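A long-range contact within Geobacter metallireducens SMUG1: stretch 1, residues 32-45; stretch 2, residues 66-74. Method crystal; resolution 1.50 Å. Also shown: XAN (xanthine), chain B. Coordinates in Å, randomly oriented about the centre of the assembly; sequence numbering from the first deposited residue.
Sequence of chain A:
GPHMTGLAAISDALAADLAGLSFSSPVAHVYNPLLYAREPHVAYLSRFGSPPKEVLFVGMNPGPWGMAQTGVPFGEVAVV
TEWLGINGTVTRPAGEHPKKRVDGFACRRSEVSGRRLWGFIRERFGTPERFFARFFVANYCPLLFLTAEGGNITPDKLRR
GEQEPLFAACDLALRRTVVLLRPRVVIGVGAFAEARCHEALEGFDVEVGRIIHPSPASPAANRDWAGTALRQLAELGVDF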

ATOM      1  N   ASN A  32      -7.319   7.718  -7.454  1.00 17.17           N
ATOM      2  CA  ASN A  32      -5.844   7.599  -7.522  1.00 17.98           C
ATOM      3  C   ASN A  32      -5.148   8.613  -6.590  1.00 20.35           C
ATOM      4  O   ASN A  32      -4.860   9.765  -6.936  1.00 16.35           O
ATOM      5  CB  ASN A  32      -5.364   7.771  -8.923  1.00 17.31           C
ATOM      6  CG  ASN A  32      -3.912   7.451  -9.058  1.00 21.50           C
ATOM      7  OD1 ASN A  32      -3.249   7.158  -8.047  1.00 23.43           O
ATOM      8  ND2 ASN A  32      -3.482   7.359 -10.324  1.00 28.32           N
ATOM      9  N   PRO A  33      -4.891   8.193  -5.328  1.00 13.89           N
ATOM     10  CA  PRO A  33      -4.291   9.040  -4.312  1.00 14.42           C
ATOM     11  C   PRO A  33      -2.867   9.501  -4.753  1.00 14.32           C
ATOM     12  O   PRO A  33      -2.356  10.458  -4.163  1.00 15.39           O
ATOM     13  CB  PRO A  33      -4.316   8.229  -3.019  1.00 15.61           C
ATOM     14  CG  PRO A  33      -4.772   6.948  -3.460  1.00 17.99           C
ATOM     15  CD  PRO A  33      -5.355   6.899  -4.780  1.00 15.78           C
ATOM     16  N   LEU A  34      -2.259   8.811  -5.721  1.00 15.86           N
ATOM     17  CA  LEU A  34      -0.962   9.277  -6.212  1.00 15.02           C
ATOM     18  C   LEU A  34      -1.101  10.597  -6.834  1.00 16.92           C
ATOM     19  O   LEU A  34      -0.110  11.364  -6.907  1.00 23.28           O
ATOM     20  CB  LEU A  34      -0.342   8.297  -7.228  1.00 19.06           C
ATOM     21  CG  LEU A  34      -0.153   6.895  -6.806  1.00 25.82           C
ATOM     22  CD1 LEU A  34       0.591   6.028  -7.813  1.00 21.46           C
ATOM     23  CD2 LEU A  34       0.552   6.787  -5.436  1.00 23.24           C
ATOM     24  N   LEU A  35      -2.303  10.947  -7.286  1.00 17.89           N
ATOM     25  CA  LEU A  35      -2.566  12.242  -7.901  1.00 17.39           C
ATOM     26  C   LEU A  35      -3.160  13.243  -6.943  1.00 16.61           C
ATOM     27  O   LEU A  35      -2.726  14.392  -6.897  1.00 21.98           O
ATOM     28  CB  LEU A  35      -3.463  12.038  -9.110  1.00 17.54           C
ATOM     29  CG  LEU A  35      -3.030  11.074 -10.172  1.00 23.74           C
ATOM     30  CD1 LEU A  35      -4.036  10.938 -11.333  1.00 25.23           C
ATOM     31  CD2 LEU A  35      -1.728  11.518 -10.742  1.00 26.18           C
ATOM     32  N   TYR A  36      -4.156  12.863  -6.169  1.00 14.69           N
ATOM     33  CA  TYR A  36      -4.814  13.813  -5.295  1.00 13.92           C
ATOM     34  C   TYR A  36      -4.238  13.984  -3.896  1.00 14.94           C
ATOM     35  O   TYR A  36      -4.552  14.888  -3.219  1.00 15.07           O
ATOM     36  CB  TYR A  36      -6.333  13.532  -5.245  1.00 14.95           C
ATOM     37  CG  TYR A  36      -6.771  12.265  -4.576  1.00 16.09           C
ATOM     38  CD1 TYR A  36      -6.762  12.167  -3.214  1.00 19.26           C
ATOM     39  CD2 TYR A  36      -7.241  11.217  -5.293  1.00 17.28           C
ATOM     40  CE1 TYR A  36      -7.190  11.036  -2.595  1.00 17.85           C
ATOM     41  CE2 TYR A  36      -7.691  10.086  -4.679  1.00 16.65           C
ATOM     42  CZ  TYR A  36      -7.644   9.991  -3.331  1.00 14.78           C
ATOM     43  OH  TYR A  36      -8.096   8.885  -2.728  1.00 16.11           O
ATOM     44  N   ALA A  37      -3.350  13.072  -3.526  1.00 15.65           N
ATOM     45  CA  ALA A  37      -2.656  13.153  -2.245  1.00 12.56           C
ATOM     46  C   ALA A  37      -1.157  13.017  -2.479  1.00 17.28           C
ATOM     47  O   ALA A  37      -0.474  12.366  -1.772  1.00 14.80           O
ATOM     48  CB  ALA A  37      -3.137  12.075  -1.291  1.00 15.33           C
ATOM     49  N   ARG A  38      -0.703  13.707  -3.500  1.00 14.79           N
ATOM     50  CA  ARG A  38       0.665  13.590  -3.938  1.00 16.46           C
ATOM     51  C   ARG A  38       1.684  14.131  -2.932  1.00 19.00           C
ATOM     52  O   ARG A  38       2.647  13.527  -2.710  1.00 15.60           O
ATOM     53  CB  ARG A  38       0.842  14.211  -5.333  1.00 16.63           C
ATOM     54  CG  ARG A  38       2.268  14.002  -5.855  1.00 21.34           C
ATOM     55  CD  ARG A  38       2.516  14.143  -7.353  1.00 30.76           C
ATOM     56  NE  ARG A  38       3.874  13.704  -7.729  1.00 29.96           N
ATOM     57  CZ  ARG A  38       4.965  14.413  -7.495  1.00 36.32           C
ATOM     58  NH1 ARG A  38       4.858  15.580  -6.909  1.00 36.85           N
ATOM     59  NH2 ARG A  38       6.165  13.967  -7.836  1.00 38.82           N
ATOM     60  N   GLU A  39       1.384  15.253  -2.315  1.00 14.86           N
ATOM     61  CA  GLU A  39       2.322  15.877  -1.395  1.00 14.63           C
ATOM     62  C   GLU A  39       2.555  14.969  -0.203  1.00 13.15           C
ATOM     63  O   GLU A  39       3.696  14.652   0.127  1.00 13.70           O
ATOM     64  CB  GLU A  39       2.002  17.349  -1.012  1.00 15.90           C
ATOM     65  CG  GLU A  39       2.187  18.185  -2.244  1.00 19.63           C
ATOM     66  CD  GLU A  39       1.991  19.662  -2.019  1.00 21.88           C
ATOM     67  OE1 GLU A  39       1.407  19.988  -0.995  1.00 22.08           O
ATOM     68  OE2 GLU A  39       2.549  20.363  -2.898  1.00 29.44           O
ATOM     69  N   PRO A  40       1.487  14.469   0.439  1.00 13.49           N
ATOM     70  CA  PRO A  40       1.778  13.580   1.594  1.00 12.12           C
ATOM     71  C   PRO A  40       2.383  12.222   1.141  1.00 12.18           C
ATOM     72  O   PRO A  40       3.242  11.660   1.847  1.00 12.56           O
ATOM     73  CB  PRO A  40       0.464  13.418   2.298  1.00 11.94           C
ATOM     74  CG  PRO A  40      -0.546  13.953   1.315  1.00 20.84           C
ATOM     75  CD  PRO A  40       0.089  14.948   0.446  1.00 14.72           C
ATOM     76  N   HIS A  41       1.980  11.744  -0.025  1.00 12.09           N
ATOM     77  CA  HIS A  41       2.577  10.482  -0.521  1.00 11.51           C
ATOM     78  C   HIS A  41       4.079  10.648  -0.775  1.00 12.51           C
ATOM     79  O   HIS A  41       4.861   9.814  -0.341  1.00 11.41           O
ATOM     80  CB  HIS A  41       1.878  10.093  -1.787  1.00 12.95           C
ATOM     81  CG  HIS A  41       2.384   8.808  -2.371  1.00 10.89           C
ATOM     82  ND1 HIS A  41       2.153   7.568  -1.764  1.00 13.89           N
ATOM     83  CD2 HIS A  41       3.181   8.548  -3.422  1.00 13.81           C
ATOM     84  CE1 HIS A  41       2.758   6.636  -2.475  1.00 14.90           C
ATOM     85  NE2 HIS A  41       3.393   7.199  -3.478  1.00 15.42           N
ATOM     86  N   VAL A  42       4.462  11.712  -1.481  1.00 12.43           N
ATOM     87  CA  VAL A  42       5.880  11.938  -1.709  1.00 11.76           C
ATOM     88  C   VAL A  42       6.640  12.228  -0.425  1.00 10.84           C
ATOM     89  O   VAL A  42       7.813  11.877  -0.322  1.00 11.86           O
ATOM     90  CB  VAL A  42       6.029  13.035  -2.812  1.00 14.69           C
ATOM     91  CG1 VAL A  42       7.484  13.433  -2.953  1.00 16.97           C
ATOM     92  CG2 VAL A  42       5.486  12.517  -4.147  1.00 15.23           C
ATOM     93  N   ALA A  43       6.025  12.924   0.547  1.00 10.61           N
ATOM     94  CA  ALA A  43       6.613  13.029   1.844  1.00 11.51           C
ATOM     95  C   ALA A  43       6.992  11.660   2.454  1.00 11.94           C
ATOM     96  O   ALA A  43       8.072  11.468   2.960  1.00 10.61           O
ATOM     97  CB  ALA A  43       5.732  13.851   2.813  1.00 12.33           C
ATOM     98  N   TYR A  44       6.035  10.755   2.369  1.00 11.12           N
ATOM     99  CA  TYR A  44       6.279   9.426   2.954  1.00 10.28           C
ATOM    100  C   TYR A  44       7.391   8.726   2.152  1.00  9.44           C
ATOM    101  O   TYR A  44       8.338   8.189   2.748  1.00 10.71           O
ATOM    102  CB  TYR A  44       4.969   8.613   2.828  1.00 10.13           C
ATOM    103  CG  TYR A  44       5.100   7.131   3.128  1.00 10.65           C
ATOM    104  CD1 TYR A  44       5.386   6.709   4.413  1.00 11.11           C
ATOM    105  CD2 TYR A  44       4.958   6.202   2.106  1.00  9.58           C
ATOM    106  CE1 TYR A  44       5.514   5.349   4.734  1.00 10.21           C
ATOM    107  CE2 TYR A  44       5.112   4.828   2.433  1.00 10.64           C
ATOM    108  CZ  TYR A  44       5.399   4.454   3.734  1.00  8.66           C
ATOM    109  OH  TYR A  44       5.605   3.111   4.008  1.00 11.53           O
ATOM    110  N   LEU A  45       7.370   8.767   0.797  1.00 10.90           N
ATOM    111  CA  LEU A  45       8.407   8.152   0.010  1.00 10.20           C
ATOM    112  C   LEU A  45       9.774   8.750   0.305  1.00 11.24           C
ATOM    113  O   LEU A  45      10.764   8.034   0.464  1.00 12.25           O
ATOM    114  CB  LEU A  45       8.177   8.278  -1.468  1.00 11.58           C
ATOM    115  CG  LEU A  45       6.856   7.702  -1.977  1.00 12.05           C
ATOM    116  CD1 LEU A  45       6.812   8.013  -3.523  1.00 13.42           C
ATOM    117  CD2 LEU A  45       6.646   6.262  -1.687  1.00 13.11           C
ATOM    118  N   GLY A  66      -7.985   5.138   4.832  1.00 14.55           N
ATOM    119  CA  GLY A  66      -6.548   5.138   5.128  1.00 14.38           C
ATOM    120  C   GLY A  66      -5.778   5.805   4.013  1.00 12.71           C
ATOM    121  O   GLY A  66      -5.815   7.022   3.889  1.00 14.32           O
ATOM    122  N   MET A  67      -5.184   4.979   3.155  1.00 12.71           N
ATOM    123  CA  MET A  67      -4.350   5.550   2.050  1.00 12.28           C
ATOM    124  C   MET A  67      -5.230   6.458   1.107  1.00 14.17           C
ATOM    125  O   MET A  67      -4.733   7.401   0.547  1.00 15.32           O
ATOM    126  CB  MET A  67      -3.639   4.473   1.239  1.00 12.69           C
ATOM    127  CG  MET A  67      -2.868   5.080   0.156  1.00 15.89           C
ATOM    128  SD  MET A  67      -1.647   3.948  -0.523  1.00 16.77           S
ATOM    129  CE  MET A  67      -0.967   4.863  -1.902  1.00 17.93           C
ATOM    130  N   ALA A  68      -6.534   6.111   0.983  1.00 14.67           N
ATOM    131  CA  ALA A  68      -7.398   6.964   0.067  1.00 14.76           C
ATOM    132  C   ALA A  68      -7.530   8.317   0.645  1.00 15.18           C
ATOM    133  O   ALA A  68      -8.004   9.230  -0.098  1.00 16.54           O
ATOM    134  CB  ALA A  68      -8.716   6.302  -0.145  1.00 15.27           C
ATOM    135  N   GLN A  69      -7.281   8.559   1.934  1.00 14.44           N
ATOM    136  CA  GLN A  69      -7.350   9.818   2.621  1.00 14.80           C
ATOM    137  C   GLN A  69      -6.010  10.502   2.755  1.00 17.87           C
ATOM    138  O   GLN A  69      -5.891  11.745   2.674  1.00 17.13           O
ATOM    139  CB  GLN A  69      -8.007   9.747   3.992  1.00 17.06           C
ATOM    140  CG  GLN A  69      -9.346   9.049   4.024  1.00 16.32           C
ATOM    141  CD  GLN A  69     -10.499   9.877   3.403  1.00 19.04           C
ATOM    142  OE1 GLN A  69     -10.452  11.096   3.521  1.00 18.14           O
ATOM    143  NE2 GLN A  69     -11.393   9.257   2.766  1.00 18.07           N
ATOM    144  N   THR A  70      -4.942   9.721   3.046  1.00 16.28           N
ATOM    145  CA  THR A  70      -3.686  10.321   3.473  1.00 14.71           C
ATOM    146  C   THR A  70      -2.607  10.164   2.441  1.00 12.21           C
ATOM    147  O   THR A  70      -1.508  10.773   2.597  1.00 14.41           O
ATOM    148  CB  THR A  70      -3.240   9.617   4.803  1.00 14.69           C
ATOM    149  OG1 THR A  70      -2.974   8.256   4.544  1.00 13.36           O
ATOM    150  CG2 THR A  70      -4.154   9.875   5.942  1.00 14.43           C
ATOM    151  N   GLY A  71      -2.716   9.261   1.468  1.00 12.77           N
ATOM    152  CA  GLY A  71      -1.637   8.957   0.518  1.00 13.70           C
ATOM    153  C   GLY A  71      -0.590   7.992   1.061  1.00 14.80           C
ATOM    154  O   GLY A  71       0.329   7.705   0.280  1.00 15.25           O
ATOM    155  N   VAL A  72      -0.766   7.487   2.266  1.00 12.44           N
ATOM    156  CA  VAL A  72       0.194   6.611   2.861  1.00 12.07           C
ATOM    157  C   VAL A  72      -0.314   5.233   2.979  1.00 11.41           C
ATOM    158  O   VAL A  72      -1.484   5.088   3.391  1.00 12.95           O
ATOM    159  CB  VAL A  72       0.576   7.137   4.207  1.00 12.21           C
ATOM    160  CG1 VAL A  72       1.508   6.178   4.951  1.00 14.77           C
ATOM    161  CG2 VAL A  72       1.223   8.527   4.106  1.00 14.05           C
ATOM    162  N   PRO A  73       0.378   4.169   2.542  1.00 10.97           N
ATOM    163  CA  PRO A  73      -0.136   2.786   2.709  1.00 12.41           C
ATOM    164  C   PRO A  73      -0.542   2.487   4.154  1.00 11.85           C
ATOM    165  O   PRO A  73       0.113   2.880   5.109  1.00 13.45           O
ATOM    166  CB  PRO A  73       1.041   1.869   2.294  1.00 15.76           C
ATOM    167  CG  PRO A  73       1.962   2.799   1.561  1.00 16.49           C
ATOM    168  CD  PRO A  73       1.755   4.206   2.030  1.00 12.58           C
ATOM    169  N   PHE A  74      -1.722   1.831   4.245  1.00 11.77           N
ATOM    170  CA  PHE A  74      -2.325   1.544   5.591  1.00 11.49           C
ATOM    171  C   PHE A  74      -2.420   2.778   6.447  1.00 11.05           C
ATOM    172  O   PHE A  74      -2.358   2.737   7.636  1.00 12.07           O
ATOM    173  CB  PHE A  74      -1.489   0.425   6.295  1.00 11.84           C
ATOM    174  CG  PHE A  74      -1.583  -0.933   5.622  1.00 12.63           C
ATOM    175  CD1 PHE A  74      -2.646  -1.814   5.953  1.00 12.40           C
ATOM    176  CD2 PHE A  74      -0.666  -1.306   4.674  1.00 13.98           C
ATOM    177  CE1 PHE A  74      -2.658  -3.046   5.380  1.00 14.68           C
ATOM    178  CE2 PHE A  74      -0.703  -2.542   4.101  1.00 15.68           C
ATOM    179  CZ  PHE A  74      -1.694  -3.382   4.468  1.00 15.36           C
TER
HETATM  180  N9  XAN B 301      -5.998  -1.185   4.524  1.00 19.11           N
HETATM  181  C4  XAN B 301      -5.060  -1.080   3.624  1.00 14.16           C
HETATM  182  N3  XAN B 301      -4.245  -0.107   3.228  1.00 16.04           N
HETATM  183  C2  XAN B 301      -3.421  -0.317   2.303  1.00 17.75           C
HETATM  184  O2  XAN B 301      -2.732   0.597   1.927  1.00 19.17           O
HETATM  185  N1  XAN B 301      -3.259  -1.515   1.723  1.00 16.20           N
HETATM  186  C6  XAN B 301      -3.969  -2.557   2.033  1.00 17.30           C
HETATM  187  O6  XAN B 301      -3.872  -3.651   1.466  1.00 19.52           O
HETATM  188  C5  XAN B 301      -4.959  -2.371   3.001  1.00 16.18           C
HETATM  189  N7  XAN B 301      -5.854  -3.176   3.554  1.00 19.60           N
HETATM  190  C8  XAN B 301      -6.477  -2.461   4.477  1.00 19.51           C

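The two backbones come nearest at His-41 and Gly-71, whose CA atoms lie 4.6 Å apart. Ala-37 CB sits 3.9 Å from Gly-71 CA. Gly-71 has no side chain, and this allows the close approach. A CB on Gly-71 would lie 2.9 Å from Ala-37 O, a clash, and 3.3 Å from His-41 N. Gly-71 also has a positive phi of 82°, which by itself favours glycine. It is the first residue to leave helical geometry after the short helix 67-70.

Apolar contacts lie nearby. Pro-33 points toward stretch 2, and Pro-33 CG lies 4.5 Å from Met-67 CG. Pro-33 CB is 3.7 Å from Met-67 O. Met-67 is extended, with all three chi angles t. Its CB points sideways, but the end of the chain comes nearer to stretch 1. Met-67 CE reaches to 4.3 Å from Leu-34 CD2 and 4.1 Å from His-41 ND1. Pro-40 also faces the contact, with Pro-40 CB 3.3 Å from Thr-70 O.

Tyr-44 packs against the residues that follow Gly-71. Val-72 CG1 lies over one face of the Tyr-44 ring, 4.1 Å from the centroid of that ring and 15° off its normal. This is a CH-pi contact. Pro-73 CD approaches the same ring obliquely, 3.4 Å from Tyr-44 CE2.

Two hydrogen bonds join side chains of stretch 1 to backbone carbonyls of stretch 2. His-41 ND1 donates to Gly-71 O at 2.7 Å, with an N-H...O angle of 157°. The acceptor lies at the ring edge, near the ring plane, as suits an in-plane N-H. His-41 NE2 is hydrogen-bonded elsewhere in the structure. Tyr-36 OH donates to Ala-68 O, also at 2.7 Å. The Tyr-36 CB points sideways, but the end of the side chain reaches the carbonyl.

Each stretch also has hydrogen bonds of its own. Asn-32 OD1 caps the first helix by accepting from Leu-34 N at 3.0 Å. His-41 N donates to Ala-37 O at 3.1 Å. In stretch 2, Gly-71 N donates to Met-67 O at 2.9 Å. Thr-70 has its CA-to-CB bond directed away from stretch 1; Thr-70 OG1 accepts from Val-72 N at 3.3 Å, bridging the turn at Gly-71.

Beyond Pro-73, Phe-74 no longer touches stretch 1. Phe-74 N donates to xanthine O2 at 2.8 Å, and the Phe-74 ring face lies against xanthine C6.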